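Local coordinates for protein 4-hydroxybenzoyl-CoA thioesterase (Staphylococcus aureus, PDB 6FDG) that probably hydrolyses acyl-CoA thioesters, among them DHNA-CoA in the vitamin K2 pathway, at residues Leu35-Lys40 with Val76-Glu81; Glu81-Leu86 with Asp128-Tyr133. All blocks are in the same frame, centred on the assembly; numbering follows the deposited sequence.

Overall arrangement
Both contacts draw on strand 73-83, whose outer end passes from contact 1 into contact 2 at the shared Glu81. Contact 1 closes first along the chain and its centre lies about 4 Å from the centre of the chain, where helix 26-41 of the hotdog fold packs on the curved sheet; contact 2 is more peripheral, its centre about 13 Å from that of contact 1, and brings helix 127-141 against the end of the same strand. Tyr133 joins the two: its hydroxyl packs on Ile38 and Tyr37, and its ring atom CE2 on Val80. Strand 73-83 thus meets both helices in succession, and Tyr133 and Trp129 pack the later helix against the hotdog helix.

Contact 1: residues Leu35-Lys40 with Val76-Glu81; sequences LDYISK and VKTWVE
The axis of helix 35-40 passes 8.8 Å from that of strand 76-80 at an angle of 63°, and the backbones come nearest at Tyr37 and Thr78. This is the central packing of the hotdog fold, in which helix 26-41 is wrapped by the antiparallel sheet. Tyr37 supplies the whole helix side of the contact. With CG anti to the backbone N (chi1 175°), its ring is carried off the helix and along the strand, past Thr78 and as far as Val80. At the root of the side chain Tyr37 CB meets the methyl Thr78 CG2 at 4.1 Å. Farther out, Tyr37 CD2 lies 3.6 Å from the carbonyl oxygen Thr78 O, which approaches the ring obliquely. Val80 meets the far end of the phenol, its side chain crossing that of Tyr37 at about a right angle: the single methyl CG2 touches Tyr37 CE1 at 3.6 Å and OH at 3.5 Å.

Ser4 of strand 2-9, together with Tyr133 and Val136 of helix 127-141, also packs on Tyr37, leaving its aromatic ring buried between the sheet and helix 127-141. On the helix flank, Lys40 NZ forms a salt bridge with Asp36 OD2 on the syn side of the carboxylate, and Thr6 OG1 is a second partner of that oxygen. The polar end of Tyr37 is linked to the strand indirectly. One water bridges the two segments, lying 2.8 Å from Tyr37 OH and accepting the backbone N-H of Val80 with its oxygen 2.9 Å from Val80 N.

Contact 2: residues Glu81-Leu86 with Asp128-Tyr133; sequences EKYSRL and DWHEAY
Tyr83 and His130 both hold CG anti to the backbone N (chi1 167° and 174°), which swings their rings toward one another, from the strand end and from the helix, until their rims meet. With Tyr133 they make an aromatic cluster where strand 73-83 of the hotdog sheet leaves its classic beta bulge, formed by Glu81 and Lys82 opposite Val89, and comes up against helix 127-141. Tyr83 is central to this cluster. Tyr133 CB stands over the middle of one face in a CH-pi contact, 3.5 Å from the centroid of the Tyr83 ring and almost on its normal. The Tyr133 ring itself leans obliquely beside Tyr83 and leads away toward helix 26-41, and its hydroxyl is hydrogen-bonded to Tyr90 OH of strand 88-95. On the opposite face of Tyr83, the backbone N of Arg85 sits toward the rim.

Arg85 packs on the imidazole of His130 as well. Its chain is extended from CG to NE, with Arg85 CG 3.7 Å from His130 CE1, and His130 CE1 also lies over the centre of one face of the Arg85 guanidinium, whose plane is turned 45° from the imidazole. Asp123 offers Arg85 NE a long, weak ion pair from helix 122-125. Nearby, Gln137 OE1 is hydrogen-bonded to the backbone N of Tyr83, adding a second polar tie between strand end and helix. The direct tie is between side chains: Tyr83 OH and His130 ND1 are hydrogen-bonded at 2.8 Å, the hydroxyl lying in the imidazole plane and ND1 in the plane of the phenol ring.

Contact 1: residues Leu35-Lys40 with Val76-Glu81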
loop_
_atom_site.group_PDB
_atom_site.type_symbol
_atom_site.label_atom_id
_atom_site.label_comp_id
_atom_site.label_asym_id
_atom_site.label_seq_id
_atom_site.Cartn_x
_atom_site.Cartn_y
_atom_site.Cartn_z
ATOM N N LEU A 35 5.782 -4.308 -16.923
ATOM C CA LEU A 35 4.734 -3.820 -17.824
ATOM C C LEU A 35 5.390 -2.865 -18.842
ATOM O O LEU A 35 4.847 -2.809 -20.007
ATOM C CB LEU A 35 3.604 -3.203 -17.020
ATOM C CG LEU A 35 2.719 -4.204 -16.269
ATOM C CD1 LEU A 35 1.768 -3.473 -15.296
ATOM C CD2 LEU A 35 1.861 -5.061 -17.209
ATOM N N ASP A 36 6.430 -2.126 -18.469
ATOM C CA ASP A 36 7.118 -1.249 -19.422
ATOM C C ASP A 36 7.842 -2.132 -20.408
ATOM O O ASP A 36 7.886 -1.821 -21.636
ATOM C CB ASP A 36 8.123 -0.362 -18.643
ATOM C CG ASP A 36 8.791 0.704 -19.492
ATOM O OD1 ASP A 36 8.093 1.353 -20.304
ATOM O OD2 ASP A 36 10.025 0.833 -19.308
ATOM N N TYR A 37 8.497 -3.235 -20.031
ATOM C CA TYR A 37 9.155 -4.196 -20.934
ATOM C C TYR A 37 8.117 -4.649 -21.953
ATOM O O TYR A 37 8.361 -4.665 -23.178
ATOM C CB TYR A 37 9.779 -5.355 -20.162
ATOM C CG TYR A 37 10.363 -6.416 -20.991
ATOM C CD1 TYR A 37 9.581 -7.444 -21.533
ATOM C CD2 TYR A 37 11.747 -6.459 -21.262
ATOM C CE1 TYR A 37 10.111 -8.454 -22.298
ATOM C CE2 TYR A 37 12.319 -7.471 -22.017
ATOM C CZ TYR A 37 11.519 -8.460 -22.555
ATOM O OH TYR A 37 12.111 -9.491 -23.333
ATOM N N ILE A 38 6.967 -5.124 -21.500
ATOM C CA ILE A 38 5.979 -5.663 -22.405
ATOM C C ILE A 38 5.547 -4.561 -23.373
ATOM O O ILE A 38 5.341 -4.915 -24.604
ATOM C CB ILE A 38 4.805 -6.203 -21.507
ATOM C CG1 ILE A 38 5.237 -7.419 -20.708
ATOM C CG2 ILE A 38 3.523 -6.435 -22.380
ATOM C CD1 ILE A 38 4.209 -7.858 -19.673
ATOM N N SER A 39 5.268 -3.400 -22.911
ATOM C CA SER A 39 4.894 -2.337 -23.854
ATOM C C SER A 39 5.954 -2.088 -24.909
ATOM O O SER A 39 5.760 -1.958 -26.134
ATOM C CB SER A 39 4.555 -1.109 -23.066
ATOM O OG SER A 39 4.053 -0.010 -23.770
ATOM N N LYS A 40 7.184 -1.983 -24.483
ATOM C CA LYS A 40 8.306 -1.732 -25.421
ATOM C C LYS A 40 8.472 -2.826 -26.367
ATOM O O LYS A 40 8.933 -2.589 -27.555
ATOM C CB LYS A 40 9.563 -1.390 -24.599
ATOM C CG LYS A 40 9.499 -0.036 -23.977
ATOM C CD LYS A 40 10.539 0.287 -22.908
ATOM C CE LYS A 40 10.608 1.685 -22.567
ATOM N NZ LYS A 40 11.540 1.931 -21.448
ATOM N N VAL A 76 15.351 0.798 -13.528
ATOM C CA VAL A 76 15.097 -0.641 -13.415
ATOM C C VAL A 76 15.386 -1.313 -14.741
ATOM O O VAL A 76 14.750 -0.915 -15.717
ATOM C CB VAL A 76 13.685 -0.992 -12.919
ATOM C CG1 VAL A 76 13.640 -2.480 -12.704
ATOM C CG2 VAL A 76 13.325 -0.196 -11.694
ATOM N N LYS A 77 16.303 -2.220 -14.800
ATOM C CA LYS A 77 16.678 -3.011 -15.984
ATOM C C LYS A 77 15.895 -4.310 -15.866
ATOM O O LYS A 77 16.024 -5.008 -14.855
ATOM C CB LYS A 77 18.185 -3.244 -16.046
ATOM C CG LYS A 77 18.632 -4.086 -17.226
ATOM C CD LYS A 77 20.175 -4.178 -17.208
ATOM C CE LYS A 77 20.699 -4.882 -18.428
ATOM N NZ LYS A 77 22.212 -4.959 -18.356
ATOM N N THR A 78 15.137 -4.689 -16.901
ATOM C CA THR A 78 14.284 -5.882 -16.972
ATOM C C THR A 78 14.595 -6.731 -18.126
ATOM O O THR A 78 14.711 -6.158 -19.235
ATOM C CB THR A 78 12.830 -5.458 -17.034
ATOM O OG1 THR A 78 12.477 -4.609 -15.978
ATOM C CG2 THR A 78 11.897 -6.695 -16.978
ATOM N N TRP A 79 14.649 -8.010 -17.957
ATOM C CA TRP A 79 14.791 -8.941 -19.117
ATOM C C TRP A 79 14.114 -10.247 -18.767
ATOM O O TRP A 79 13.688 -10.493 -17.607
ATOM C CB TRP A 79 16.261 -9.246 -19.493
ATOM C CG TRP A 79 17.060 -9.927 -18.520
ATOM C CD1 TRP A 79 17.371 -11.268 -18.528
ATOM C CD2 TRP A 79 17.797 -9.384 -17.413
ATOM N NE1 TRP A 79 18.203 -11.581 -17.478
ATOM C CE2 TRP A 79 18.467 -10.437 -16.796
ATOM C CE3 TRP A 79 17.899 -8.087 -16.855
ATOM C CZ2 TRP A 79 19.354 -10.222 -15.678
ATOM C CZ3 TRP A 79 18.669 -7.941 -15.758
ATOM C CH2 TRP A 79 19.359 -8.970 -15.218
ATOM N N VAL A 80 13.793 -11.048 -19.773
ATOM C CA VAL A 80 13.177 -12.361 -19.608
ATOM C C VAL A 80 14.277 -13.399 -19.555
ATOM O O VAL A 80 14.930 -13.724 -20.585
ATOM C CB VAL A 80 12.155 -12.615 -20.706
ATOM C CG1 VAL A 80 11.630 -14.055 -20.504
ATOM C CG2 VAL A 80 11.053 -11.583 -20.672
ATOM N N GLU A 81 14.580 -13.961 -18.391
ATOM C CA GLU A 81 15.616 -14.978 -18.229
ATOM C C GLU A 81 15.197 -16.256 -18.843
ATOM O O GLU A 81 16.027 -16.992 -19.406
ATOM C CB GLU A 81 15.904 -15.131 -16.746
ATOM C CG GLU A 81 17.041 -16.087 -16.409
ATOM C CD GLU A 81 18.370 -15.710 -16.954
ATOM O OE1 GLU A 81 18.677 -14.498 -17.272
ATOM O OE2 GLU A 81 19.250 -16.639 -16.900
HETATM O O HOH W 1 14.597 -10.475 -22.527
#

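Contact 2: residues Glu81-Leu86 with Asp128-Tyr133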
loop_
_atom_site.group_PDB
_atom_site.type_symbol
_atom_site.label_atom_id
_atom_site.label_comp_id
_atom_site.label_asym_id
_atom_site.label_seq_id
_atom_site.Cartn_x
_atom_site.Cartn_y
_atom_site.Cartn_z
ATOM N N GLU A 81 14.580 -13.961 -18.391
ATOM C CA GLU A 81 15.616 -14.978 -18.229
ATOM C C GLU A 81 15.197 -16.256 -18.843
ATOM O O GLU A 81 16.027 -16.992 -19.406
ATOM C CB GLU A 81 15.904 -15.131 -16.746
ATOM C CG GLU A 81 17.041 -16.087 -16.409
ATOM C CD GLU A 81 18.370 -15.710 -16.954
ATOM O OE1 GLU A 81 18.677 -14.498 -17.272
ATOM O OE2 GLU A 81 19.250 -16.639 -16.900
ATOM N N LYS A 82 13.916 -16.622 -18.707
ATOM C CA LYS A 82 13.425 -17.900 -19.242
ATOM C C LYS A 82 11.997 -17.701 -19.757
ATOM O O LYS A 82 11.132 -17.206 -19.013
ATOM C CB LYS A 82 13.389 -18.982 -18.175
ATOM C CG LYS A 82 14.686 -19.210 -17.330
ATOM C CD LYS A 82 14.475 -19.857 -15.952
ATOM C CE LYS A 82 15.835 -20.280 -15.380
ATOM N NZ LYS A 82 15.781 -21.690 -14.847
ATOM N N TYR A 83 11.706 -18.110 -20.986
ATOM C CA TYR A 83 10.379 -18.111 -21.533
ATOM C C TYR A 83 9.956 -19.473 -21.887
ATOM O O TYR A 83 10.730 -20.217 -22.578
ATOM C CB TYR A 83 10.315 -17.205 -22.783
ATOM C CG TYR A 83 9.046 -17.426 -23.537
ATOM C CD1 TYR A 83 7.828 -16.964 -23.009
ATOM C CD2 TYR A 83 8.965 -18.095 -24.760
ATOM C CE1 TYR A 83 6.639 -17.208 -23.637
ATOM C CE2 TYR A 83 7.754 -18.337 -25.394
ATOM C CZ TYR A 83 6.606 -17.898 -24.818
ATOM O OH TYR A 83 5.357 -18.081 -25.368
ATOM N N SER A 84 8.773 -19.909 -21.519
ATOM C CA SER A 84 8.115 -21.076 -22.068
ATOM C C SER A 84 6.652 -20.659 -22.249
ATOM O O SER A 84 6.170 -19.637 -21.757
ATOM C CB SER A 84 8.187 -22.273 -21.215
ATOM O OG SER A 84 7.294 -22.235 -20.124
ATOM N N ARG A 85 5.924 -21.481 -23.050
ATOM C CA ARG A 85 4.512 -21.108 -23.309
ATOM C C ARG A 85 3.650 -21.197 -22.031
ATOM O O ARG A 85 2.565 -20.576 -22.051
ATOM C CB ARG A 85 3.932 -22.151 -24.282
ATOM C CG ARG A 85 4.677 -22.376 -25.599
ATOM C CD ARG A 85 4.546 -23.817 -26.164
ATOM N NE ARG A 85 4.931 -24.008 -27.481
ATOM C CZ ARG A 85 6.164 -24.237 -27.913
ATOM N NH1 ARG A 85 7.209 -24.313 -27.105
ATOM N NH2 ARG A 85 6.364 -24.335 -29.216
ATOM N N LEU A 86 4.084 -21.814 -20.961
ATOM C CA LEU A 86 3.362 -21.876 -19.754
ATOM C C LEU A 86 3.840 -20.888 -18.652
ATOM O O LEU A 86 3.014 -20.604 -17.750
ATOM C CB LEU A 86 3.359 -23.258 -19.201
ATOM C CG LEU A 86 2.424 -24.262 -20.020
ATOM C CD1 LEU A 86 2.642 -25.655 -19.490
ATOM C CD2 LEU A 86 0.994 -23.921 -19.956
ATOM N N ASP A 128 0.875 -13.936 -31.353
ATOM C CA ASP A 128 1.763 -12.831 -31.644
ATOM C C ASP A 128 2.715 -12.609 -30.432
ATOM O O ASP A 128 3.947 -12.297 -30.666
ATOM C CB ASP A 128 0.989 -11.551 -31.870
ATOM C CG ASP A 128 -0.240 -11.294 -30.870
ATOM O OD1 ASP A 128 -0.929 -12.222 -30.273
ATOM O OD2 ASP A 128 -0.557 -10.075 -30.732
ATOM N N TRP A 129 2.208 -12.671 -29.194
ATOM C CA TRP A 129 3.122 -12.538 -28.011
ATOM C C TRP A 129 4.041 -13.708 -28.025
ATOM O O TRP A 129 5.287 -13.549 -27.801
ATOM C CB TRP A 129 2.292 -12.541 -26.721
ATOM C CG TRP A 129 1.461 -11.414 -26.428
ATOM C CD1 TRP A 129 0.430 -10.884 -27.161
ATOM C CD2 TRP A 129 1.438 -10.673 -25.169
ATOM N NE1 TRP A 129 -0.213 -9.898 -26.456
ATOM C CE2 TRP A 129 0.341 -9.789 -25.227
ATOM C CE3 TRP A 129 2.221 -10.728 -24.025
ATOM C CZ2 TRP A 129 0.048 -8.924 -24.222
ATOM C CZ3 TRP A 129 1.841 -9.823 -22.972
ATOM C CH2 TRP A 129 0.797 -8.972 -23.147
ATOM N N HIS A 130 3.640 -14.958 -28.214
ATOM C CA HIS A 130 4.515 -16.086 -28.310
ATOM C C HIS A 130 5.629 -15.976 -29.324
ATOM O O HIS A 130 6.777 -16.336 -29.060
ATOM C CB HIS A 130 3.690 -17.416 -28.571
ATOM C CG HIS A 130 4.533 -18.572 -28.822
ATOM N ND1 HIS A 130 5.254 -19.193 -27.889
ATOM C CD2 HIS A 130 4.775 -19.242 -30.003
ATOM C CE1 HIS A 130 5.893 -20.241 -28.410
ATOM N NE2 HIS A 130 5.612 -20.273 -29.710
ATOM N N GLU A 131 5.256 -15.444 -30.494
ATOM C CA GLU A 131 6.318 -15.373 -31.550
ATOM C C GLU A 131 7.373 -14.394 -31.024
ATOM O O GLU A 131 8.540 -14.721 -31.249
ATOM C CB GLU A 131 5.661 -14.889 -32.844
ATOM C CG GLU A 131 6.626 -14.397 -33.957
ATOM C CD GLU A 131 5.869 -13.781 -35.158
ATOM O OE1 GLU A 131 5.012 -12.876 -34.982
ATOM O OE2 GLU A 131 6.117 -14.214 -36.303
ATOM N N ALA A 132 6.952 -13.267 -30.455
ATOM C CA ALA A 132 7.919 -12.226 -29.978
ATOM C C ALA A 132 8.790 -12.745 -28.825
ATOM O O ALA A 132 10.036 -12.672 -28.889
ATOM C CB ALA A 132 7.244 -10.992 -29.646
ATOM N N TYR A 133 8.122 -13.459 -27.869
ATOM C CA TYR A 133 8.919 -13.995 -26.767
ATOM C C TYR A 133 9.877 -15.067 -27.149
ATOM O O TYR A 133 10.947 -15.248 -26.607
ATOM C CB TYR A 133 7.947 -14.451 -25.579
ATOM C CG TYR A 133 7.514 -13.314 -24.662
ATOM C CD1 TYR A 133 6.723 -12.306 -25.046
ATOM C CD2 TYR A 133 7.972 -13.296 -23.371
ATOM C CE1 TYR A 133 6.340 -11.269 -24.203
ATOM C CE2 TYR A 133 7.579 -12.275 -22.485
ATOM C CZ TYR A 133 6.865 -11.273 -22.915
ATOM O OH TYR A 133 6.469 -10.210 -22.076
#